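Local coordinates for protein tartrate dehydrogenase/decarboxylase (Pseudomonas putida, PDB 3FLK) that oxidises (+)-tartrate to oxaloglycolate with NAD, converts meso-tartrate to D-glycerate and oxidatively decarboxylates D-malate to pyruvate, using a magnesium or manganese ion, at residues G315-R318 with Y319-H323; D220-I224 with D225-A229. The protein carries 1 engineered substitution. All coordinates share one frame; numbering follows the deposited sequence.

Interaction 1: G315-R318 with Y319-H323. With SO4 (sulfate ion), chain J.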
loop_
_atom_site.group_PDB
_atom_site.type_symbol
_atom_site.label_atom_id
_atom_site.label_comp_id
_atom_site.label_asym_id
_atom_site.label_seq_id
_atom_site.Cartn_x
_atom_site.Cartn_y
_atom_site.Cartn_z
ATOM N N GLY A 315 -29.169 0.238 22.484
ATOM C CA GLY A 315 -29.903 1.288 23.190
ATOM C C GLY A 315 -29.516 1.471 24.649
ATOM O O GLY A 315 -29.985 2.408 25.302
ATOM N N ASP A 316 -28.662 0.585 25.159
ATOM C CA ASP A 316 -28.300 0.581 26.577
ATOM C C ASP A 316 -27.144 1.536 26.870
ATOM O O ASP A 316 -26.040 1.373 26.341
ATOM C CB ASP A 316 -27.957 -0.841 27.036
ATOM C CG ASP A 316 -28.046 -1.015 28.547
ATOM O OD1 ASP A 316 -27.774 -0.050 29.298
ATOM O OD2 ASP A 316 -28.382 -2.134 28.988
ATOM N N GLU A 317 -27.407 2.521 27.727
ATOM C CA GLU A 317 -26.420 3.548 28.075
ATOM C C GLU A 317 -25.231 3.009 28.879
ATOM O O GLU A 317 -24.139 3.575 28.823
ATOM C CB GLU A 317 -27.078 4.728 28.808
ATOM C CG GLU A 317 -27.682 4.400 30.180
ATOM C CD GLU A 317 -29.186 4.171 30.149
ATOM O OE1 GLU A 317 -29.685 3.510 29.208
ATOM O OE2 GLU A 317 -29.870 4.652 31.080
ATOM N N ARG A 318 -25.451 1.919 29.613
ATOM C CA ARG A 318 -24.403 1.281 30.415
ATOM C C ARG A 318 -23.233 0.805 29.547
ATOM O O ARG A 318 -22.067 0.969 29.917
ATOM C CB ARG A 318 -24.974 0.098 31.205
ATOM C CG ARG A 318 -26.006 0.472 32.262
ATOM C CD ARG A 318 -26.598 -0.772 32.907
ATOM N NE ARG A 318 -27.494 -0.445 34.015
ATOM C CZ ARG A 318 -27.123 -0.378 35.293
ATOM N NH1 ARG A 318 -25.866 -0.616 35.644
ATOM N NH2 ARG A 318 -28.016 -0.071 36.226
ATOM N N TYR A 319 -23.560 0.224 28.395
ATOM C CA TYR A 319 -22.560 -0.294 27.464
ATOM C C TYR A 319 -21.777 0.814 26.769
ATOM O O TYR A 319 -20.576 0.668 26.520
ATOM C CB TYR A 319 -23.210 -1.233 26.446
ATOM C CG TYR A 319 -23.552 -2.586 27.026
ATOM C CD1 TYR A 319 -22.685 -3.665 26.875
ATOM C CD2 TYR A 319 -24.736 -2.786 27.743
ATOM C CE1 TYR A 319 -22.985 -4.911 27.414
ATOM C CE2 TYR A 319 -25.046 -4.029 28.287
ATOM C CZ TYR A 319 -24.163 -5.086 28.120
ATOM O OH TYR A 319 -24.458 -6.319 28.651
ATOM N N GLN A 320 -22.455 1.920 26.470
ATOM C CA GLN A 320 -21.807 3.084 25.868
ATOM C C GLN A 320 -20.813 3.730 26.835
ATOM O O GLN A 320 -19.719 4.131 26.430
ATOM C CB GLN A 320 -22.840 4.110 25.396
ATOM C CG GLN A 320 -22.255 5.244 24.554
ATOM C CD GLN A 320 -21.555 4.747 23.296
ATOM O OE1 GLN A 320 -22.143 4.026 22.486
ATOM N NE2 GLN A 320 -20.293 5.130 23.129
ATOM N N ARG A 321 -21.200 3.820 28.106
ATOM C CA ARG A 321 -20.330 4.361 29.148
ATOM C C ARG A 321 -19.137 3.446 29.407
ATOM O O ARG A 321 -18.040 3.923 29.691
ATOM C CB ARG A 321 -21.105 4.593 30.448
ATOM C CG ARG A 321 -22.046 5.788 30.409
ATOM C CD ARG A 321 -22.526 6.163 31.810
ATOM N NE ARG A 321 -23.418 5.154 32.384
ATOM C CZ ARG A 321 -24.746 5.200 32.330
ATOM N NH1 ARG A 321 -25.360 6.212 31.728
ATOM N NH2 ARG A 321 -25.465 4.233 32.884
ATOM N N ALA A 322 -19.364 2.136 29.311
ATOM C CA ALA A 322 -18.294 1.148 29.445
ATOM C C ALA A 322 -17.258 1.311 28.332
ATOM O O ALA A 322 -16.056 1.300 28.600
ATOM C CB ALA A 322 -18.858 -0.262 29.455
ATOM N N HIS A 323 -17.735 1.481 27.095
ATOM C CA HIS A 323 -16.869 1.790 25.956
ATOM C C HIS A 323 -16.048 3.049 26.218
ATOM O O HIS A 323 -14.824 3.040 26.071
ATOM C CB HIS A 323 -17.685 1.965 24.666
ATOM C CG HIS A 323 -16.918 2.616 23.554
ATOM N ND1 HIS A 323 -16.851 3.984 23.397
ATOM C CD2 HIS A 323 -16.171 2.087 22.556
ATOM C CE1 HIS A 323 -16.100 4.268 22.349
ATOM N NE2 HIS A 323 -15.676 3.135 21.819
HETATM S S SO4 J . -13.745 4.858 19.304
HETATM O O1 SO4 J . -13.205 4.822 17.948
HETATM O O2 SO4 J . -15.163 5.206 19.254
HETATM O O3 SO4 J . -13.594 3.553 19.937
HETATM O O4 SO4 J . -13.029 5.870 20.079
#
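Arg321 and Glu317 run side by side, one helical turn apart and pointing the same way, yet they meet through carbon rather than through charge. The guanidinium lies against the glutamate's methylene, NH1 of Arg321 coming 3.3 Å from CG of Glu317. The carboxylate and guanidinium planes stand 88° apart, and OE2 of Glu317 remains 4.8 Å from NH2 of Arg321, so the charged ends, though opposite, do not touch. A bend of the arginine chain at chi3 folds its end back over the first turn: the backbone O of Glu317 sits over the centre of one guanidinium face, and N of Arg318 lies over the same face nearer its rim. That O also accepts from N of Arg321 at 3.0 Å, a regular helical bond.

Asp316 is the N-cap. With CG turned away from its own backbone N (chi1 -160°), its carboxylate reaches forward. OD1 of Asp316 accepts from N of Arg318 at 3.1 Å, on the anti side and well out of the carboxylate plane. The aspartate also passes the Tyr319 ring at a slant, the carboxylate and ring planes 67° apart, and CB of Asp316 lies 3.8 Å from CD2 of Tyr319. Beyond the turn, the buried Tyr319 ring meets Phe6 almost perpendicularly and rests on Leu309 and Leu37, while NH1 of Arg318 bonds to the carbonyl of His35. At the far end of the segment, NE2 of His323 donates to O3 of a sulfate at 2.8 Å, the anion also being held by Trp303 and Arg111.

Chemically, this is a helix start in which a carboxylate satisfies an amide of the first turn; its negative charge probably interacts favourably with the positive end of the helix dipole, whereas Glu317 and Arg321, their charged ends apart, probably add a weak longer-range attraction to their packing.

Interaction 2: D220-I224 with D225-A229. With MG (magnesium ion), chain I; NAI (1,4-dihydronicotinamide adenine dinucleotide), chain N.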
loop_
_atom_site.group_PDB
_atom_site.type_symbol
_atom_site.label_atom_id
_atom_site.label_comp_id
_atom_site.label_asym_id
_atom_site.label_seq_id
_atom_site.Cartn_x
_atom_site.Cartn_y
_atom_site.Cartn_z
ATOM N N ASP A 220 -13.897 12.453 -2.370
ATOM C CA ASP A 220 -12.835 12.411 -3.371
ATOM C C ASP A 220 -12.333 10.981 -3.570
ATOM O O ASP A 220 -12.506 10.122 -2.699
ATOM C CB ASP A 220 -11.684 13.358 -2.996
ATOM C CG ASP A 220 -10.842 12.847 -1.833
ATOM O OD1 ASP A 220 -9.598 12.851 -1.957
ATOM O OD2 ASP A 220 -11.408 12.445 -0.798
ATOM N N LYS A 221 -11.737 10.727 -4.729
ATOM C CA LYS A 221 -11.098 9.443 -4.984
ATOM C C LYS A 221 -9.605 9.641 -5.209
ATOM O O LYS A 221 -9.172 10.649 -5.776
ATOM C CB LYS A 221 -11.760 8.697 -6.151
ATOM C CG LYS A 221 -11.608 9.355 -7.510
ATOM C CD LYS A 221 -12.343 8.572 -8.585
ATOM C CE LYS A 221 -11.959 9.066 -9.964
ATOM N NZ LYS A 221 -12.663 8.310 -11.031
ATOM N N GLN A 222 -8.821 8.684 -4.728
ATOM C CA GLN A 222 -7.376 8.754 -4.838
ATOM C C GLN A 222 -6.841 7.387 -5.218
ATOM O O GLN A 222 -7.256 6.371 -4.648
ATOM C CB GLN A 222 -6.753 9.227 -3.518
ATOM C CG GLN A 222 -7.114 10.661 -3.129
ATOM C CD GLN A 222 -6.428 11.142 -1.863
ATOM O OE1 GLN A 222 -6.976 11.965 -1.127
ATOM N NE2 GLN A 222 -5.224 10.641 -1.605
ATOM N N HIS A 223 -5.939 7.363 -6.196
ATOM C CA HIS A 223 -5.239 6.137 -6.541
ATOM C C HIS A 223 -4.462 5.668 -5.313
ATOM O O HIS A 223 -3.933 6.488 -4.559
ATOM C CB HIS A 223 -4.303 6.346 -7.734
ATOM C CG HIS A 223 -5.016 6.611 -9.027
ATOM N ND1 HIS A 223 -5.971 5.761 -9.543
ATOM C CD2 HIS A 223 -4.894 7.622 -9.920
ATOM C CE1 HIS A 223 -6.416 6.243 -10.690
ATOM N NE2 HIS A 223 -5.776 7.370 -10.944
ATOM N N ILE A 224 -4.409 4.356 -5.117
ATOM C CA ILE A 224 -3.848 3.769 -3.898
ATOM C C ILE A 224 -2.398 4.191 -3.629
ATOM O O ILE A 224 -2.027 4.407 -2.477
ATOM C CB ILE A 224 -4.037 2.213 -3.848
ATOM C CG1 ILE A 224 -3.632 1.639 -2.479
ATOM C CG2 ILE A 224 -3.293 1.511 -4.993
ATOM C CD1 ILE A 224 -4.548 2.043 -1.324
ATOM N N ASP A 225 -1.597 4.333 -4.684
ATOM C CA ASP A 225 -0.195 4.719 -4.518
ATOM C C ASP A 225 -0.038 6.107 -3.886
ATOM O O ASP A 225 0.675 6.255 -2.892
ATOM C CB ASP A 225 0.614 4.561 -5.819
ATOM C CG ASP A 225 0.085 5.410 -6.973
ATOM O OD1 ASP A 225 -1.043 5.941 -6.902
ATOM O OD2 ASP A 225 0.822 5.538 -7.974
ATOM N N ILE A 226 -0.733 7.104 -4.431
ATOM C CA ILE A 226 -0.655 8.460 -3.889
ATOM C C ILE A 226 -1.421 8.609 -2.565
ATOM O O ILE A 226 -1.068 9.445 -1.734
ATOM C CB ILE A 226 -1.074 9.549 -4.929
ATOM C CG1 ILE A 226 -0.621 10.944 -4.471
ATOM C CG2 ILE A 226 -2.581 9.515 -5.206
ATOM C CD1 ILE A 226 0.900 11.125 -4.370
ATOM N N LEU A 227 -2.451 7.788 -2.370
ATOM C CA LEU A 227 -3.178 7.764 -1.106
ATOM C C LEU A 227 -2.249 7.356 0.042
ATOM O O LEU A 227 -2.218 8.014 1.078
ATOM C CB LEU A 227 -4.389 6.830 -1.193
ATOM C CG LEU A 227 -5.317 6.663 0.017
ATOM C CD1 LEU A 227 -5.759 7.994 0.593
ATOM C CD2 LEU A 227 -6.527 5.852 -0.380
ATOM N N CYS A 228 -1.490 6.278 -0.159
ATOM C CA CYS A 228 -0.476 5.856 0.809
ATOM C C CYS A 228 0.535 6.965 1.105
ATOM O O CYS A 228 0.887 7.196 2.263
ATOM C CB CYS A 228 0.235 4.589 0.326
ATOM S SG CYS A 228 -0.804 3.119 0.423
ATOM N N ALA A 229 0.987 7.649 0.053
ATOM C CA ALA A 229 1.891 8.791 0.180
ATOM C C ALA A 229 1.291 9.912 1.039
ATOM O O ALA A 229 1.986 10.510 1.860
ATOM C CB ALA A 229 2.273 9.321 -1.201
HETATM MG MG MG I . 2.383 4.999 -9.178
HETATM P PA NAI N . 0.136 12.284 -9.622
HETATM O O1A NAI N . 1.472 11.667 -9.453
HETATM O O2A NAI N . -0.000 12.897 -10.961
HETATM O O5B NAI N . -0.094 13.413 -8.501
HETATM C C5B NAI N . -0.301 13.095 -7.143
HETATM C C4B NAI N . -0.003 14.302 -6.256
HETATM O O4B NAI N . 1.385 14.575 -6.230
HETATM C C3B NAI N . -0.694 15.562 -6.756
HETATM O O3B NAI N . -1.200 16.263 -5.644
HETATM C C2B NAI N . 0.408 16.348 -7.438
HETATM O O2B NAI N . 0.234 17.743 -7.332
HETATM C C1B NAI N . 1.672 15.864 -6.744
HETATM N N9A NAI N . 2.789 15.796 -7.698
HETATM C C8A NAI N . 2.976 14.861 -8.685
HETATM N N7A NAI N . 4.123 15.148 -9.337
HETATM C C5A NAI N . 4.672 16.245 -8.783
HETATM C C6A NAI N . 5.834 16.954 -9.067
HETATM N N6A NAI N . 6.667 16.532 -10.016
HETATM N N1A NAI N . 6.148 18.065 -8.309
HETATM C C2A NAI N . 5.315 18.472 -7.283
HETATM N N3A NAI N . 4.160 17.763 -7.010
HETATM C C4A NAI N . 3.846 16.665 -7.747
HETATM O O3 NAI N . -0.937 11.116 -9.360
HETATM P PN NAI N . -2.539 11.229 -9.450
HETATM O O1N NAI N . -2.966 12.595 -9.069
HETATM O O2N NAI N . -3.063 10.063 -8.708
HETATM O O5D NAI N . -2.829 10.971 -11.011
HETATM C C5D NAI N . -3.027 12.026 -11.929
HETATM C C4D NAI N . -3.032 11.468 -13.350
HETATM O O4D NAI N . -1.760 10.940 -13.680
HETATM C C3D NAI N . -4.032 10.336 -13.527
HETATM O O3D NAI N . -4.669 10.505 -14.771
HETATM C C2D NAI N . -3.176 9.082 -13.536
HETATM O O2D NAI N . -3.761 8.057 -14.302
HETATM C C1D NAI N . -1.872 9.598 -14.127
HETATM N N1N NAI N . -0.652 8.855 -13.740
HETATM C C2N NAI N . 0.251 8.544 -14.722
HETATM C C3N NAI N . 1.428 7.862 -14.416
HETATM C C7N NAI N . 2.494 7.731 -15.464
HETATM O O7N NAI N . 2.427 8.543 -16.613
HETATM N N7N NAI N . 3.487 6.854 -15.290
HETATM C C4N NAI N . 1.684 7.502 -13.092
HETATM C C5N NAI N . 0.762 7.826 -12.094
HETATM C C6N NAI N . -0.406 8.510 -12.430
HETATM O O HOH W 1 2.908 6.927 -9.582
HETATM O O HOH W 2 4.021 4.705 -7.879
#
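Asp225 holds CG between its backbone N and carbonyl carbon (chi1 60°), which sets OD1 3.4 Å from CB of His223 and leaves OD2 to bind magnesium at 2.0 Å. OD1 also accepts from N of Ile226 at 2.7 Å, met 49° out of the carboxylate plane, so both oxygens are engaged and the group's rotation is restricted. Two waters join OD2 on the metal, as does Asp249 of the second subunit, and oxalate touches Asp225. At the N-cap, the His223 ring turns its edge to the coenzyme phosphate, CD2 of His223 lying 3.3 Å from O2N of the dinucleotide; its NE2 bonds to Asp86 of the second subunit. Ile226 sends CG1 to within 3.4 Å of C5B of the adenosine ribose, while its CG2 lies against O of His223. An alanine here, lacking CG1, CG2 and CD1, is likely to open a gap beside C5B. N of Leu227 donates to O of His223 at 2.9 Å and N of Cys228 to O of Ile224 at 3.0 Å, while CD1 of Ile224 reaches Leu227 and Cys228. This strand-to-helix turn, its axes 100° apart, forms part of the metal and coenzyme site at the subunit interface. Strand 218-223 pairs with strand 186-191 at one border of the main sheet, Leu227 and Cys228 pack on helix 245-258, and Ile224 also meets Ile250 of the second subunit.

In the fold
Both interactions join a helix start to the residues just before or within it, but in different surroundings. Interaction 2 is buried, with every touching residue enclosed, and combines strand 218-223 with helix 224-233 at the subunit interface; interaction 1 is partly exposed, belongs to helix 317-336, and touches no other chain of the assembly. No secondary-structure element is common to the two, whose centres are 36 Å apart. Their carboxylates work differently: Asp316 caps a single backbone amide, whereas Asp225 serves a metal shared across the dimer. The anions differ likewise, a sulfate probably from the crystallisation liquor in interaction 1 and the coenzyme's phosphate in interaction 2.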